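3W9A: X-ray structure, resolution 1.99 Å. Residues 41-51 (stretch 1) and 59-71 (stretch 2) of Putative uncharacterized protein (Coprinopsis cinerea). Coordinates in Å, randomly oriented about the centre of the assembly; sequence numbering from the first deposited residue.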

# COMPACT_ATOMS: atom_id res chain seq x y z
N SER A 41 11.81 6.46 -12.80
CA SER A 41 12.56 5.21 -12.60
C SER A 41 13.49 5.20 -11.36
O SER A 41 13.96 4.15 -10.97
N ARG A 42 13.77 6.35 -10.75
CA ARG A 42 14.46 6.40 -9.46
C ARG A 42 13.53 5.94 -8.30
O ARG A 42 14.01 5.47 -7.26
N TYR A 43 12.21 6.05 -8.50
CA TYR A 43 11.24 5.83 -7.43
C TYR A 43 10.26 4.67 -7.65
O TYR A 43 9.80 4.04 -6.69
N LEU A 44 9.93 4.40 -8.90
CA LEU A 44 8.95 3.37 -9.24
C LEU A 44 9.49 2.44 -10.31
O LEU A 44 9.89 2.88 -11.38
N ASN A 45 9.53 1.15 -10.00
CA ASN A 45 9.96 0.15 -10.95
C ASN A 45 9.06 -1.07 -10.91
O ASN A 45 8.48 -1.41 -9.88
N LEU A 46 8.97 -1.74 -12.06
CA LEU A 46 8.03 -2.82 -12.29
C LEU A 46 8.76 -4.06 -12.80
O LEU A 46 9.67 -3.95 -13.61
N ASP A 47 8.35 -5.24 -12.30
CA ASP A 47 9.04 -6.50 -12.62
C ASP A 47 8.21 -7.70 -12.16
O ASP A 47 7.55 -7.63 -11.11
N PRO A 48 8.27 -8.81 -12.90
CA PRO A 48 7.56 -9.99 -12.47
C PRO A 48 8.00 -10.50 -11.10
O PRO A 48 7.17 -11.05 -10.37
N SER A 49 9.26 -10.31 -10.73
CA SER A 49 9.74 -10.75 -9.42
C SER A 49 9.29 -9.82 -8.29
O SER A 49 9.55 -10.09 -7.11
N TYR A 50 8.63 -8.73 -8.64
CA TYR A 50 8.22 -7.75 -7.61
C TYR A 50 6.83 -8.05 -7.06
O TYR A 50 6.31 -7.29 -6.23
N LYS A 51 6.20 -9.13 -7.53
CA LYS A 51 4.86 -9.44 -7.08
C LYS A 51 4.83 -10.64 -6.16
O LYS A 51 5.78 -11.44 -6.08
N LEU A 59 0.63 -9.70 -13.71
CA LEU A 59 1.84 -9.99 -14.45
C LEU A 59 3.07 -9.55 -13.66
O LEU A 59 4.12 -10.17 -13.74
N ARG A 60 2.95 -8.44 -12.93
CA ARG A 60 4.11 -7.89 -12.23
C ARG A 60 3.75 -7.22 -10.91
O ARG A 60 2.58 -7.08 -10.58
N GLY A 61 4.77 -6.85 -10.14
CA GLY A 61 4.61 -6.01 -8.95
C GLY A 61 5.38 -4.69 -9.03
O GLY A 61 6.13 -4.44 -9.97
N LEU A 62 5.19 -3.85 -8.02
CA LEU A 62 5.81 -2.54 -7.98
C LEU A 62 6.86 -2.48 -6.90
O LEU A 62 6.58 -2.80 -5.74
N LYS A 63 8.08 -2.10 -7.28
CA LYS A 63 9.10 -1.74 -6.29
C LYS A 63 9.01 -0.25 -6.04
O LYS A 63 9.19 0.54 -6.95
N VAL A 64 8.73 0.13 -4.80
CA VAL A 64 8.63 1.54 -4.44
C VAL A 64 9.94 1.90 -3.78
O VAL A 64 10.29 1.30 -2.79
N THR A 65 10.66 2.88 -4.33
CA THR A 65 11.93 3.29 -3.74
C THR A 65 11.90 4.73 -3.21
O THR A 65 11.53 5.66 -3.93
N ILE A 66 12.33 4.90 -1.97
CA ILE A 66 12.59 6.22 -1.41
C ILE A 66 14.09 6.42 -1.21
O ILE A 66 14.81 5.53 -0.75
N ASP A 67 14.59 7.57 -1.65
CA ASP A 67 15.97 7.95 -1.35
C ASP A 67 15.97 9.40 -0.91
O ASP A 67 14.89 9.99 -0.75
N THR A 68 17.17 9.96 -0.72
CA THR A 68 17.30 11.30 -0.21
C THR A 68 16.74 12.36 -1.15
O THR A 68 16.41 13.44 -0.70
N THR A 69 16.58 12.03 -2.43
CA THR A 69 15.96 12.97 -3.38
C THR A 69 14.44 12.87 -3.47
O THR A 69 13.83 13.60 -4.24
N ALA A 70 13.83 11.97 -2.70
CA ALA A 70 12.39 11.71 -2.80
C ALA A 70 11.60 12.69 -1.94
O ALA A 70 10.96 12.31 -0.96
N THR A 71 11.66 13.95 -2.30
CA THR A 71 11.21 15.01 -1.43
C THR A 71 10.16 15.79 -2.21
O THR A 71 10.45 16.27 -3.30

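The strongest side-chain polar contacts between the two stretches converge on Thr69, the third residue of the type I turn that runs from Asp67 to Ala70. Its CA-to-CB bond points toward stretch 1, and the p rotamer (75°) presents the hydroxyl to two donors at once. Tyr43 OH donates to Thr69 OG1 at 2.8 Å, and Arg42 NH1 donates to the same Thr69 OG1 at 2.9 Å with a nearly straight N-H...O angle of 163°. Having accepted both, Thr69 OG1 in turn donates a hydrogen bond to Asp67 OD1 at 2.6 Å. Asp67, also p, further accepts the backbone amide of the turn, Thr69 N to Asp67 OD1 at 2.9 Å, so one carboxylate oxygen receives both the amide and the hydroxyl of Thr69.

Arg42 reaches this site in an extended t, t conformation before bending at chi3 (m); its CA-to-CB bond points sideways, but its end comes nearer the other stretch. On the way, Arg42 CD passes 3.3 Å from Asp67 OD2, while the charged groups stay farther apart, with Arg42 NE 4.4 Å from Asp67 OD2, beyond a salt bridge. Tyr43 behaves similarly: its CA-to-CB bond points away overall, yet the m rotamer brings the ring up alongside the turn. Asp67 OD1 lies at the ring edge, 3.7 Å from Tyr43 CE1, and the methyl of Ala70 packs against the same carbon, with Ala70 CB 3.8 Å from Tyr43 CE1.

Between these side chains and the far end, the backbones pair as antiparallel strands. Thr65 N donates to Tyr43 O at 2.8 Å, and Asn45 and Lys63 exchange a pair of bonds, Lys63 N to Asn45 O at 2.7 Å and Asn45 N to Lys63 O at 3.1 Å. At Asp47 and Gly61 the pair is less even: Gly61 N to Asp47 O is 3.0 Å, whereas Asp47 N to Gly61 O, at 3.3 Å, is weak.

The pairing sorts the side chains onto two faces. Leu44, Leu46, Leu62 and Val64 share one, where Leu62 (t, p) sends CD1 between the two leucines opposite, 3.9 Å from Leu44 CD2 and 4.1 Å from Leu46 CD2. Leu44 CD2 also lies 4.1 Å from Val64 CG2. Beside this cluster, the aliphatic part of Arg60 (chi1 p) covers Leu46, with Arg60 CD 3.7 Å from Leu46 CB.

On the face bearing Asn45 and Lys63, Tyr50 (m) points toward stretch 2 and lays its ring along the lysine. Lys63 CB sits over one ring face, 4.0 Å from the centroid of Tyr50, and Lys63 CE comes within 3.2 Å of Tyr50 OH. A water accepts from Lys63 NZ at 2.6 Å and contacts Tyr50 OH weakly at 3.4 Å, linking the two ends. Gly61 lets the backbone at Tyr50 and Lys51 come close: an ideal CB on Gly61 would stand 2.0 Å from Tyr50 O and 2.6 Å from Lys51 N, both clashes. Next to it, Lys51 (p) turns its CB to 3.5 Å from Gly61 N.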

# COMPACT_ATOMS: atom_id res chain seq x y z
CB SER A 41 13.38 4.87 -13.83
OG SER A 41 14.47 5.76 -13.92
CB ARG A 42 14.96 7.81 -9.18
CG ARG A 42 15.89 7.92 -7.99
CD ARG A 42 16.31 9.36 -7.74
NE ARG A 42 17.01 9.92 -8.89
CZ ARG A 42 17.37 11.20 -8.99
NH1 ARG A 42 17.09 12.06 -8.03
NH2 ARG A 42 18.01 11.62 -10.08
CB TYR A 43 10.43 7.10 -7.21
CG TYR A 43 11.27 8.35 -7.12
CD1 TYR A 43 12.23 8.51 -6.11
CD2 TYR A 43 11.11 9.37 -8.04
CE1 TYR A 43 13.00 9.65 -6.03
CE2 TYR A 43 11.88 10.51 -7.97
CZ TYR A 43 12.83 10.64 -6.98
OH TYR A 43 13.56 11.80 -6.93
CB LEU A 44 7.63 4.01 -9.71
CG LEU A 44 6.89 4.86 -8.68
CD1 LEU A 44 5.72 5.58 -9.34
CD2 LEU A 44 6.42 4.06 -7.45
CB ASN A 45 11.41 -0.26 -10.69
CG ASN A 45 12.36 0.88 -10.94
OD1 ASN A 45 12.75 1.60 -10.01
ND2 ASN A 45 12.68 1.11 -12.21
CB LEU A 46 7.01 -2.36 -13.33
CG LEU A 46 6.20 -1.11 -12.96
CD1 LEU A 46 6.04 -0.16 -14.15
CD2 LEU A 46 4.85 -1.50 -12.39
CB ASP A 47 10.42 -6.54 -11.94
CG ASP A 47 11.35 -7.58 -12.52
OD1 ASP A 47 11.43 -8.71 -11.97
OD2 ASP A 47 12.00 -7.27 -13.54
CB PRO A 48 7.89 -11.02 -13.56
CG PRO A 48 9.03 -10.44 -14.32
CD PRO A 48 8.80 -8.97 -14.26
CB SER A 49 11.27 -10.86 -9.42
OG SER A 49 11.89 -9.60 -9.55
CB TYR A 50 8.26 -6.32 -8.17
CG TYR A 50 9.62 -5.82 -8.64
CD1 TYR A 50 10.81 -6.50 -8.35
CD2 TYR A 50 9.71 -4.65 -9.38
CE1 TYR A 50 12.04 -6.02 -8.78
CE2 TYR A 50 10.94 -4.16 -9.80
CZ TYR A 50 12.08 -4.86 -9.51
OH TYR A 50 13.26 -4.37 -9.93
CB LYS A 51 3.88 -9.64 -8.25
CG LYS A 51 4.19 -10.78 -9.18
CD LYS A 51 2.95 -11.27 -9.92
CE LYS A 51 2.87 -12.79 -9.86
NZ LYS A 51 2.02 -13.35 -10.95
CB LEU A 59 1.84 -9.26 -15.80
CG LEU A 59 0.66 -9.49 -16.74
CD1 LEU A 59 0.83 -8.61 -17.97
CD2 LEU A 59 0.51 -10.94 -17.14
CB ARG A 60 4.86 -6.94 -13.17
CG ARG A 60 4.08 -5.74 -13.60
CD ARG A 60 4.83 -4.98 -14.68
NE ARG A 60 4.79 -5.70 -15.94
CZ ARG A 60 3.78 -5.69 -16.80
NH1 ARG A 60 2.66 -5.00 -16.57
NH2 ARG A 60 3.88 -6.41 -17.92
CB LEU A 62 4.75 -1.49 -7.70
CG LEU A 62 5.23 -0.05 -7.58
CD1 LEU A 62 5.66 0.51 -8.94
CD2 LEU A 62 4.11 0.81 -7.01
CB LYS A 63 10.52 -2.05 -6.80
CG LYS A 63 11.55 -2.02 -5.68
CD LYS A 63 13.00 -1.80 -6.12
CE LYS A 63 13.39 -2.40 -7.43
NZ LYS A 63 14.87 -2.42 -7.65
CB VAL A 64 7.44 1.76 -3.46
CG1 VAL A 64 7.51 3.11 -2.77
CG2 VAL A 64 6.12 1.58 -4.21
CB THR A 65 13.11 3.13 -4.75
OG1 THR A 65 13.25 1.76 -5.14
CG2 THR A 65 14.45 3.61 -4.14
CB ILE A 66 11.83 6.46 -0.09
CG1 ILE A 66 12.08 5.32 0.91
CG2 ILE A 66 10.34 6.66 -0.38
CD1 ILE A 66 11.57 5.55 2.32
CB ASP A 67 16.92 7.68 -2.53
CG ASP A 67 16.65 8.56 -3.74
OD1 ASP A 67 15.90 9.56 -3.68
OD2 ASP A 67 17.19 8.21 -4.81
CB THR A 68 18.77 11.69 0.12
OG1 THR A 68 19.55 11.70 -1.07
CG2 THR A 68 19.34 10.74 1.09
CB THR A 69 16.51 12.78 -4.79
OG1 THR A 69 15.93 11.59 -5.37
CG2 THR A 69 18.05 12.70 -4.78
CB ALA A 70 12.08 10.27 -2.38
CB THR A 71 12.40 15.90 -1.02
OG1 THR A 71 13.17 16.26 -2.17
CG2 THR A 71 13.33 15.14 -0.11
O HOH W 1 15.01 -1.40 -10.02